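Local coordinates for protein N-acetylneuraminate lyase (Fusobacterium nucleatum subsp. nucleatum ATCC 25586, PDB 5ZKA) that is a lyase of the dihydrodipicolinate synthetase family, built on a TIM barrel, at residues A[36-46]-A[272-280]. Numbering follows the deposited sequence.
Sequences NEKGLREIIRY and LKLEGVDAG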
# COMPACT_ATOMS: atom_id res chain seq x y z
N ASN A 36 35.26 -6.78 7.50
CA ASN A 36 36.11 -7.30 6.42
C ASN A 36 36.26 -6.19 5.39
O ASN A 36 35.40 -6.03 4.51
CB ASN A 36 35.51 -8.57 5.83
CG ASN A 36 36.25 -9.08 4.59
OD1 ASN A 36 37.25 -8.53 4.15
ND2 ASN A 36 35.74 -10.17 4.02
N GLU A 37 37.36 -5.43 5.48
CA GLU A 37 37.52 -4.26 4.62
C GLU A 37 37.65 -4.64 3.14
O GLU A 37 37.06 -3.98 2.28
CB GLU A 37 38.74 -3.45 5.06
CG GLU A 37 39.08 -2.32 4.11
CD GLU A 37 40.15 -1.39 4.65
OE1 GLU A 37 40.26 -1.26 5.89
OE2 GLU A 37 40.87 -0.78 3.82
N LYS A 38 38.41 -5.69 2.83
CA LYS A 38 38.53 -6.12 1.44
C LYS A 38 37.17 -6.43 0.85
O LYS A 38 36.85 -6.00 -0.27
CB LYS A 38 39.45 -7.34 1.36
CG LYS A 38 39.66 -7.88 -0.05
N GLY A 39 36.33 -7.16 1.59
CA GLY A 39 35.02 -7.51 1.08
C GLY A 39 34.09 -6.33 0.98
O GLY A 39 33.24 -6.27 0.08
N LEU A 40 34.22 -5.37 1.91
CA LEU A 40 33.37 -4.18 1.85
C LEU A 40 33.63 -3.38 0.58
O LEU A 40 32.70 -2.91 -0.07
CB LEU A 40 33.59 -3.29 3.08
CG LEU A 40 32.80 -1.98 3.12
CD1 LEU A 40 31.28 -2.22 2.94
CD2 LEU A 40 33.08 -1.19 4.41
N ARG A 41 34.91 -3.21 0.22
CA ARG A 41 35.21 -2.58 -1.06
C ARG A 41 34.65 -3.37 -2.23
O ARG A 41 34.18 -2.78 -3.21
CB ARG A 41 36.73 -2.40 -1.19
CG ARG A 41 37.28 -1.47 -0.10
CD ARG A 41 38.76 -1.16 -0.29
NE ARG A 41 39.24 -0.31 0.80
CZ ARG A 41 39.32 1.02 0.74
NH1 ARG A 41 38.96 1.66 -0.37
NH2 ARG A 41 39.76 1.70 1.79
N GLU A 42 34.67 -4.71 -2.15
CA GLU A 42 34.11 -5.52 -3.23
C GLU A 42 32.61 -5.33 -3.36
O GLU A 42 32.07 -5.31 -4.47
CB GLU A 42 34.44 -7.00 -3.00
CG GLU A 42 35.93 -7.33 -3.16
CD GLU A 42 36.20 -8.82 -3.05
OE1 GLU A 42 35.23 -9.59 -2.98
OE2 GLU A 42 37.39 -9.20 -3.03
N ILE A 43 31.91 -5.20 -2.23
CA ILE A 43 30.47 -4.99 -2.29
C ILE A 43 30.15 -3.62 -2.87
O ILE A 43 29.23 -3.46 -3.68
CB ILE A 43 29.84 -5.16 -0.90
CG1 ILE A 43 29.99 -6.60 -0.40
CG2 ILE A 43 28.37 -4.75 -0.92
CD1 ILE A 43 29.44 -6.80 1.03
N ILE A 44 30.91 -2.60 -2.46
CA ILE A 44 30.75 -1.27 -3.02
C ILE A 44 30.99 -1.28 -4.52
O ILE A 44 30.20 -0.73 -5.29
CB ILE A 44 31.70 -0.28 -2.31
CG1 ILE A 44 31.27 -0.07 -0.86
CG2 ILE A 44 31.74 1.04 -3.05
CD1 ILE A 44 32.36 0.51 0.04
N ARG A 45 32.10 -1.89 -4.96
CA ARG A 45 32.39 -1.95 -6.39
C ARG A 45 31.28 -2.67 -7.16
O ARG A 45 30.89 -2.23 -8.24
CB ARG A 45 33.74 -2.63 -6.63
CG ARG A 45 34.94 -1.79 -6.20
CD ARG A 45 35.61 -1.05 -7.38
NE ARG A 45 34.69 -0.14 -8.07
CZ ARG A 45 34.40 1.09 -7.66
NH1 ARG A 45 34.93 1.58 -6.55
NH2 ARG A 45 33.55 1.84 -8.36
N TYR A 46 30.76 -3.76 -6.61
CA TYR A 46 29.67 -4.47 -7.28
C TYR A 46 28.44 -3.57 -7.44
O TYR A 46 27.84 -3.52 -8.52
CB TYR A 46 29.31 -5.73 -6.49
CG TYR A 46 28.35 -6.66 -7.20
CD1 TYR A 46 28.80 -7.51 -8.21
CD2 TYR A 46 27.01 -6.72 -6.85
CE1 TYR A 46 27.93 -8.37 -8.86
CE2 TYR A 46 26.14 -7.57 -7.49
CZ TYR A 46 26.60 -8.39 -8.50
OH TYR A 46 25.72 -9.25 -9.12
N LEU A 272 25.55 -12.69 -3.23
CA LEU A 272 26.74 -11.91 -3.56
C LEU A 272 27.94 -12.83 -3.69
O LEU A 272 28.76 -12.67 -4.60
CB LEU A 272 26.97 -10.83 -2.50
CG LEU A 272 26.10 -9.57 -2.62
CD1 LEU A 272 26.14 -8.70 -1.36
CD2 LEU A 272 26.51 -8.75 -3.84
N LYS A 273 28.06 -13.83 -2.80
CA LYS A 273 29.19 -14.75 -2.92
C LYS A 273 29.10 -15.56 -4.21
O LYS A 273 30.11 -15.76 -4.88
CB LYS A 273 29.26 -15.67 -1.70
CG LYS A 273 29.45 -14.93 -0.39
CD LYS A 273 29.69 -15.87 0.78
CE LYS A 273 29.48 -15.14 2.11
NZ LYS A 273 29.48 -16.09 3.25
N LEU A 274 27.89 -15.99 -4.59
CA LEU A 274 27.72 -16.66 -5.87
C LEU A 274 28.06 -15.74 -7.04
O LEU A 274 28.37 -16.24 -8.13
CB LEU A 274 26.28 -17.18 -6.02
CG LEU A 274 25.85 -18.34 -5.11
CD1 LEU A 274 24.34 -18.51 -5.15
CD2 LEU A 274 26.54 -19.64 -5.52
N GLU A 275 27.99 -14.43 -6.86
CA GLU A 275 28.41 -13.47 -7.88
C GLU A 275 29.87 -13.08 -7.74
O GLU A 275 30.32 -12.15 -8.42
CB GLU A 275 27.53 -12.23 -7.83
CG GLU A 275 26.14 -12.48 -8.38
CD GLU A 275 26.11 -12.45 -9.89
OE1 GLU A 275 26.46 -11.40 -10.47
OE2 GLU A 275 25.76 -13.48 -10.50
N GLY A 276 30.63 -13.78 -6.90
CA GLY A 276 32.05 -13.55 -6.78
C GLY A 276 32.45 -12.46 -5.82
O GLY A 276 33.62 -12.07 -5.82
N VAL A 277 31.52 -11.95 -5.01
CA VAL A 277 31.76 -10.88 -4.03
C VAL A 277 31.90 -11.52 -2.66
O VAL A 277 31.04 -12.30 -2.24
CB VAL A 277 30.61 -9.86 -4.04
CG1 VAL A 277 30.87 -8.74 -3.04
CG2 VAL A 277 30.40 -9.28 -5.44
N ASP A 278 32.97 -11.18 -1.94
CA ASP A 278 33.22 -11.75 -0.61
C ASP A 278 32.38 -11.00 0.42
O ASP A 278 32.83 -10.04 1.07
CB ASP A 278 34.71 -11.69 -0.28
CG ASP A 278 35.02 -12.14 1.13
OD1 ASP A 278 34.22 -12.92 1.71
OD2 ASP A 278 36.07 -11.72 1.67
N ALA A 279 31.15 -11.46 0.61
CA ALA A 279 30.19 -10.78 1.48
C ALA A 279 30.27 -11.21 2.94
O ALA A 279 29.46 -10.73 3.75
CB ALA A 279 28.77 -11.00 0.96
N GLY A 280 31.19 -12.09 3.31
CA GLY A 280 31.46 -12.34 4.73
C GLY A 280 30.27 -12.93 5.50
O GLY A 280 29.39 -13.58 4.93
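Gly39 and Asp278 bring the two backbones together, their CA atoms 4.9 Å apart, where the first turn of helix 37-49 passes the loop after helix 264-274; Asp278 O makes a CA-H...O contact with Gly39. Asn36 works in two directions at this end. As N-cap it accepts from Gly39 N through OD1, while Asn36 ND2 donates to Asp278 OD2 at 2.8 Å, the acceptor lying in the amide plane but approached from above the carboxylate plane, the two planes turned 58° apart. One turn on, the extended side chain of Glu42 delivers OE1 to Asp278 N, 3.0 Å away in a nearly straight bond. A Schellman motif, with Gly276 at positive phi, ends helix 264-274; an inverse gamma turn centred on Asp278 follows, and the contact joins the first helix of the TIM barrel wall to the C-terminal helices. Val277 splits its branches here, CG1 meeting Ile43 CG1 at 3.5 Å and CG2 lying against Tyr46 CD1. Tyr46 has its ring swung away from the backbone N (chi1 -170°), which carries it to the end of helix 264-274; Leu272 CD2 packs obliquely on CD2 of the ring at 3.7 Å, and the OH donates to Glu275 OE1, 2.6 Å away on the anti side but tilted out of the carboxylate plane. Bent at chi2 (-80°), Glu275 keeps its other oxygen, OE2, hydrogen-bonded to His301 NE2 of the C-terminal helix 291-304.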